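Local coordinates for protein SidF, inhibitor of growth family, member 3 (Legionella pneumophila subsp. pneumophila, PDB 4FYE) that dephosphorylates phosphoinositides, probably at the 3-position of phosphatidylinositol 3,4,5-trisphosphate, at residues Val54-Asp59 and Leu185-Lys190; Asn455-Ala460 and Ala471-Leu476. The protein carries 1 engineered substitution. All blocks are in the same frame, centred on the assembly; numbering follows the deposited sequence.

Interaction 1. Residues Val54-Asp59 and Leu185-Lys190; sequences VNSQYD and LIHRFK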
loop_
_atom_site.group_PDB
_atom_site.type_symbol
_atom_site.label_atom_id
_atom_site.label_comp_id
_atom_site.label_asym_id
_atom_site.label_seq_id
_atom_site.Cartn_x
_atom_site.Cartn_y
_atom_site.Cartn_z
ATOM N N VAL A 54 3.699 -18.961 -4.488
ATOM C CA VAL A 54 4.584 -19.175 -5.585
ATOM C C VAL A 54 6.012 -19.288 -5.043
ATOM O O VAL A 54 6.462 -18.398 -4.317
ATOM C CB VAL A 54 4.564 -17.964 -6.570
ATOM C CG1 VAL A 54 5.738 -18.048 -7.532
ATOM C CG2 VAL A 54 3.308 -17.910 -7.425
ATOM N N ASN A 55 6.747 -20.323 -5.443
ATOM C CA ASN A 55 8.210 -20.397 -5.250
ATOM C C ASN A 55 8.982 -20.083 -6.503
ATOM O O ASN A 55 8.695 -20.666 -7.547
ATOM C CB ASN A 55 8.619 -21.819 -4.762
ATOM C CG ASN A 55 7.721 -22.297 -3.657
ATOM O OD1 ASN A 55 7.947 -21.983 -2.497
ATOM N ND2 ASN A 55 6.626 -22.932 -4.015
ATOM N N SER A 56 9.991 -19.216 -6.432
ATOM C CA SER A 56 10.805 -18.997 -7.648
ATOM C C SER A 56 11.432 -20.317 -8.105
ATOM O O SER A 56 11.933 -21.071 -7.281
ATOM C CB SER A 56 11.906 -17.964 -7.427
ATOM O OG SER A 56 11.335 -16.686 -7.205
ATOM N N GLN A 57 11.345 -20.570 -9.408
ATOM C CA GLN A 57 12.118 -21.575 -10.139
ATOM C C GLN A 57 12.965 -20.824 -11.215
ATOM O O GLN A 57 12.636 -19.697 -11.608
ATOM C CB GLN A 57 11.184 -22.597 -10.819
ATOM C CG GLN A 57 10.260 -23.455 -9.926
ATOM C CD GLN A 57 11.009 -24.249 -8.841
ATOM O OE1 GLN A 57 10.527 -24.391 -7.718
ATOM N NE2 GLN A 57 12.186 -24.761 -9.170
ATOM N N TYR A 58 14.048 -21.445 -11.684
ATOM C CA TYR A 58 14.987 -20.791 -12.575
ATOM C C TYR A 58 15.384 -21.727 -13.663
ATOM O O TYR A 58 15.302 -22.907 -13.470
ATOM C CB TYR A 58 16.252 -20.419 -11.816
ATOM C CG TYR A 58 15.969 -19.539 -10.648
ATOM C CD1 TYR A 58 15.818 -20.086 -9.352
ATOM C CD2 TYR A 58 15.835 -18.140 -10.821
ATOM C CE1 TYR A 58 15.545 -19.253 -8.268
ATOM C CE2 TYR A 58 15.581 -17.325 -9.759
ATOM C CZ TYR A 58 15.407 -17.874 -8.521
ATOM O OH TYR A 58 15.116 -17.054 -7.522
ATOM N N ASP A 59 15.850 -21.197 -14.787
ATOM C CA ASP A 59 16.453 -22.009 -15.838
ATOM C C ASP A 59 17.961 -22.248 -15.561
ATOM O O ASP A 59 18.511 -21.772 -14.563
ATOM C CB ASP A 59 16.258 -21.330 -17.201
ATOM C CG ASP A 59 17.016 -19.995 -17.322
ATOM O OD1 ASP A 59 17.962 -19.713 -16.530
ATOM O OD2 ASP A 59 16.646 -19.198 -18.215
ATOM N N LEU A 185 -1.694 -13.717 -0.414
ATOM C CA LEU A 185 -0.790 -14.029 -1.466
ATOM C C LEU A 185 0.650 -14.045 -0.996
ATOM O O LEU A 185 1.121 -13.084 -0.338
ATOM C CB LEU A 185 -0.931 -13.002 -2.568
ATOM C CG LEU A 185 -2.354 -12.605 -2.891
ATOM C CD1 LEU A 185 -2.178 -11.340 -3.724
ATOM C CD2 LEU A 185 -3.077 -13.717 -3.686
ATOM N N ILE A 186 1.361 -15.121 -1.380
ATOM C CA ILE A 186 2.721 -15.366 -0.920
ATOM C C ILE A 186 3.712 -15.660 -2.046
ATOM O O ILE A 186 3.467 -16.487 -2.927
ATOM C CB ILE A 186 2.759 -16.529 0.086
ATOM C CG1 ILE A 186 1.797 -16.264 1.223
ATOM C CG2 ILE A 186 4.146 -16.636 0.751
ATOM C CD1 ILE A 186 1.907 -17.306 2.326
ATOM N N HIS A 187 4.842 -14.980 -2.019
ATOM C CA HIS A 187 5.977 -15.369 -2.844
ATOM C C HIS A 187 7.169 -15.711 -2.017
ATOM O O HIS A 187 7.686 -14.822 -1.286
ATOM C CB HIS A 187 6.347 -14.242 -3.744
ATOM C CG HIS A 187 7.448 -14.566 -4.716
ATOM N ND1 HIS A 187 8.157 -13.622 -5.310
ATOM C CD2 HIS A 187 7.997 -15.771 -5.108
ATOM C CE1 HIS A 187 9.052 -14.160 -6.128
ATOM N NE2 HIS A 187 8.984 -15.489 -5.968
ATOM N N ARG A 188 7.619 -16.965 -2.134
ATOM C CA ARG A 188 8.868 -17.459 -1.505
ATOM C C ARG A 188 10.014 -17.672 -2.490
ATOM O O ARG A 188 9.827 -18.284 -3.562
ATOM C CB ARG A 188 8.617 -18.851 -0.929
ATOM C CG ARG A 188 7.348 -18.875 -0.090
ATOM C CD ARG A 188 6.978 -20.314 0.355
ATOM N NE ARG A 188 7.905 -20.846 1.342
ATOM C CZ ARG A 188 7.531 -21.553 2.410
ATOM N NH1 ARG A 188 6.246 -21.832 2.630
ATOM N NH2 ARG A 188 8.445 -21.990 3.264
ATOM N N PHE A 189 11.210 -17.270 -2.059
ATOM C CA PHE A 189 12.442 -17.306 -2.861
ATOM C C PHE A 189 13.723 -17.114 -1.990
ATOM O O PHE A 189 13.690 -16.407 -0.999
ATOM C CB PHE A 189 12.430 -16.173 -3.938
ATOM C CG PHE A 189 12.241 -14.747 -3.355
ATOM C CD1 PHE A 189 10.971 -14.267 -3.012
ATOM C CD2 PHE A 189 13.355 -13.898 -3.132
ATOM C CE1 PHE A 189 10.792 -13.002 -2.405
ATOM C CE2 PHE A 189 13.184 -12.615 -2.550
ATOM C CZ PHE A 189 11.895 -12.153 -2.228
ATOM N N LYS A 190 14.859 -17.673 -2.402
ATOM C CA LYS A 190 16.157 -17.311 -1.826
ATOM C C LYS A 190 16.707 -16.013 -2.427
ATOM O O LYS A 190 17.128 -15.982 -3.567
ATOM C CB LYS A 190 17.143 -18.468 -2.007
ATOM C CG LYS A 190 16.785 -19.715 -1.179
ATOM C CD LYS A 190 17.461 -21.037 -1.645
ATOM C CE LYS A 190 18.849 -21.240 -1.033
ATOM N NZ LYS A 190 18.894 -21.253 0.475
#
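Two parallel strands, ending at Asn-55 and Phe-189, meet in register here, with Val-54 beside His-187 and Asn-55 beside Arg-188. Three backbone hydrogen bonds fix that register. Val-54 N gives to Ile-186 O at 2.9 Å, in the carbonyl plane. Val-54 O takes Arg-188 N at 2.9 Å, nearly along its C=O axis. Ser-56 N reaches Arg-188 O at 3.0 Å in the same end-on way, so one hydrogen bond of the parallel pattern continues past strand 50-55.

The tight part is the face that carries Val-54 and His-187. With CG anti to its own backbone N (chi1 -176°), the imidazole swings across to segment 54-59 and presents an edge: CD2 lies 3.1 Å from Val-54 O, and NE2 donates to Ser-56 OG at 2.9 Å, with the oxygen only 11° out of the ring plane. Phe-189 covers one face of the same ring, its CD1 over the middle, 3.6 Å above the plane. Ser-56 OG also bonds Glu-699, so the hydroxyl bridges imidazole and carboxylate, and the acid may stabilise a positive charge on the histidine.

The other face, with Asn-55 and Arg-188, is looser and partly exposed. Their side chains run alongside each other in the same direction, and Asn-55 OD1 reaches the aliphatic Arg-188 CD at 3.4 Å without a hydrogen bond between them. The guanidinium, turned by a bend at chi3, instead forms a salt bridge with Glu-199. Beyond Ser-56 the first segment peels away.

This parallel pair, joined through a mainly helical connection, belongs to the six-stranded mixed sheet of the phosphatase domain: strand 184-189 lies between strand 50-55 and antiparallel strand 199-206, while helices 692-699 and 701-712 pack on the His-187 side.

Interaction 2. Residues Asn455-Ala460 and Ala471-Leu476; sequences NLDKVA and ALHTLL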
loop_
_atom_site.group_PDB
_atom_site.type_symbol
_atom_site.label_atom_id
_atom_site.label_comp_id
_atom_site.label_asym_id
_atom_site.label_seq_id
_atom_site.Cartn_x
_atom_site.Cartn_y
_atom_site.Cartn_z
ATOM N N ASN A 455 13.170 12.079 18.120
ATOM C CA ASN A 455 13.488 10.678 18.310
ATOM C C ASN A 455 14.985 10.474 18.421
ATOM O O ASN A 455 15.447 9.488 18.994
ATOM C CB ASN A 455 12.910 9.844 17.167
ATOM C CG ASN A 455 12.883 8.355 17.476
ATOM O OD1 ASN A 455 13.887 7.652 17.343
ATOM N ND2 ASN A 455 11.713 7.860 17.852
ATOM N N LEU A 456 15.753 11.412 17.874
ATOM C CA LEU A 456 17.215 11.406 18.080
ATOM C C LEU A 456 17.571 11.855 19.474
ATOM O O LEU A 456 18.381 11.202 20.128
ATOM C CB LEU A 456 17.965 12.234 17.035
ATOM C CG LEU A 456 18.760 11.472 15.949
ATOM C CD1 LEU A 456 18.111 10.174 15.461
ATOM C CD2 LEU A 456 19.078 12.395 14.772
ATOM N N ASP A 457 16.947 12.950 19.921
ATOM C CA ASP A 457 17.104 13.472 21.281
ATOM C C ASP A 457 16.940 12.363 22.321
ATOM O O ASP A 457 17.549 12.413 23.377
ATOM C CB ASP A 457 16.094 14.609 21.558
ATOM C CG ASP A 457 16.326 15.861 20.671
ATOM O OD1 ASP A 457 17.281 15.857 19.867
ATOM O OD2 ASP A 457 15.560 16.855 20.764
ATOM N N LYS A 458 16.168 11.341 21.957
ATOM C CA LYS A 458 15.594 10.359 22.862
ATOM C C LYS A 458 16.344 9.017 22.917
ATOM O O LYS A 458 16.268 8.321 23.912
ATOM C CB LYS A 458 14.120 10.147 22.455
ATOM C CG LYS A 458 13.187 9.605 23.526
ATOM C CD LYS A 458 12.875 8.138 23.294
ATOM C CE LYS A 458 11.619 7.978 22.453
ATOM N NZ LYS A 458 11.664 6.664 21.762
ATOM N N VAL A 459 17.028 8.625 21.849
ATOM C CA VAL A 459 17.939 7.473 21.936
ATOM C C VAL A 459 19.394 7.858 21.648
ATOM O O VAL A 459 20.164 7.060 21.129
ATOM C CB VAL A 459 17.505 6.196 21.130
ATOM C CG1 VAL A 459 16.450 5.399 21.890
ATOM C CG2 VAL A 459 17.073 6.495 19.691
ATOM N N ALA A 460 19.762 9.086 22.000
ATOM C CA ALA A 460 21.175 9.476 22.059
ATOM C C ALA A 460 21.771 9.016 23.395
ATOM O O ALA A 460 22.996 8.864 23.541
ATOM C CB ALA A 460 21.313 10.983 21.908
ATOM N N ALA A 471 28.010 13.627 17.457
ATOM C CA ALA A 471 28.464 14.566 16.454
ATOM C C ALA A 471 27.529 14.619 15.230
ATOM O O ALA A 471 27.455 15.636 14.554
ATOM C CB ALA A 471 29.883 14.231 16.045
ATOM N N LEU A 472 26.793 13.548 14.960
ATOM C CA LEU A 472 25.860 13.547 13.811
ATOM C C LEU A 472 24.595 14.272 14.242
ATOM O O LEU A 472 24.049 15.138 13.534
ATOM C CB LEU A 472 25.516 12.113 13.398
ATOM C CG LEU A 472 25.272 11.790 11.919
ATOM C CD1 LEU A 472 24.404 10.549 11.845
ATOM C CD2 LEU A 472 24.682 12.917 11.060
ATOM N N HIS A 473 24.163 13.904 15.440
ATOM C CA HIS A 473 22.967 14.440 16.034
ATOM C C HIS A 473 23.042 15.943 16.028
ATOM O O HIS A 473 22.156 16.591 15.468
ATOM C CB HIS A 473 22.826 13.883 17.435
ATOM C CG HIS A 473 21.615 14.371 18.164
ATOM N ND1 HIS A 473 20.912 15.437 17.760
ATOM C CD2 HIS A 473 21.007 13.917 19.332
ATOM C CE1 HIS A 473 19.889 15.644 18.608
ATOM N NE2 HIS A 473 19.949 14.710 19.568
ATOM N N THR A 474 24.112 16.504 16.620
ATOM C CA THR A 474 24.365 17.973 16.655
ATOM C C THR A 474 24.072 18.596 15.303
ATOM O O THR A 474 23.304 19.558 15.215
ATOM C CB THR A 474 25.822 18.309 17.053
ATOM O OG1 THR A 474 25.989 18.094 18.453
ATOM C CG2 THR A 474 26.204 19.782 16.713
ATOM N N LEU A 475 24.667 18.016 14.259
ATOM C CA LEU A 475 24.500 18.504 12.894
ATOM C C LEU A 475 23.089 18.346 12.336
ATOM O O LEU A 475 22.629 19.203 11.561
ATOM C CB LEU A 475 25.518 17.842 11.969
ATOM C CG LEU A 475 27.004 18.084 12.317
ATOM C CD1 LEU A 475 27.893 17.528 11.211
ATOM C CD2 LEU A 475 27.340 19.556 12.554
ATOM N N LEU A 476 22.403 17.272 12.732
ATOM C CA LEU A 476 21.090 16.993 12.161
ATOM C C LEU A 476 20.025 17.846 12.761
ATOM O O LEU A 476 18.940 17.964 12.192
ATOM C CB LEU A 476 20.691 15.531 12.313
ATOM C CG LEU A 476 21.320 14.549 11.332
ATOM C CD1 LEU A 476 20.353 13.391 11.174
ATOM C CD2 LEU A 476 21.663 15.190 9.984
#
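Apolar contact begins with Leu-456, which points from the C-terminal part of helix 438-458 toward helix 467-476; these successive helices form a helix-loop-helix unit that meets through His-473. The leucine CB stands over one face of the His-473 imidazole, 4.1 Å from the ring centroid and 10° off the normal, a CH-pi contact almost straight above the centre. Further along, Leu-456 CD2 touches Leu-476 CD1 at 3.9 Å, the two leucines crossing obliquely. Ala-460 adds its methyl at the ring edge, with CB 3.9 Å from His-473 CD2.

The polar component is centred on the same ring. His-473 has CG anti to its backbone N (chi1 180°), which extends the imidazole across to segment 455-460. There Asp-457 OD1 lies 2.9 Å from His-473 NE2 and equally near CE1. Carboxylate and ring are nearly coplanar, their planes 15° apart, although the side chains cross at about a right angle. OD2 forms a salt bridge with Lys-477, and OD1 too is hydrogen-bonded to a residue adjoining the segments.

Neighbouring helices enclose the leucine side: helix 590-614 supplies Phe-599 against Leu-456 and Cys-603 against Leu-476, while Ile-568 of helix 522-583 also touches Leu-476. Asp-457, by contrast, is exposed.

The chemistry thus grades from buried leucines, through an imidazole covered by a methylene on one face, to a carboxylate at the surface. An acid so close would be expected to raise the histidine's affinity for a proton, an effect that Lys-477 may temper.

Overall arrangement
From the N terminus, the chain first passes through strand 50-55; 125 residues, mostly helical, separate segment 54-59 from segment 185-190. Interaction 1 closes that long loop by parallel strand pairing inside the six-stranded sheet. Only afterwards does the chain reach interaction 2, where ten residues separate segments 455-460 and 471-476, so this contact closes a short loop between consecutive helices. The loops are in series, neither nested nor crossed. The centres of interaction 1 and interaction 2 are about 41 Å apart, and the two do not touch. One joins strands under helices 692-699 and 701-712; the other belongs to a peripheral helical region.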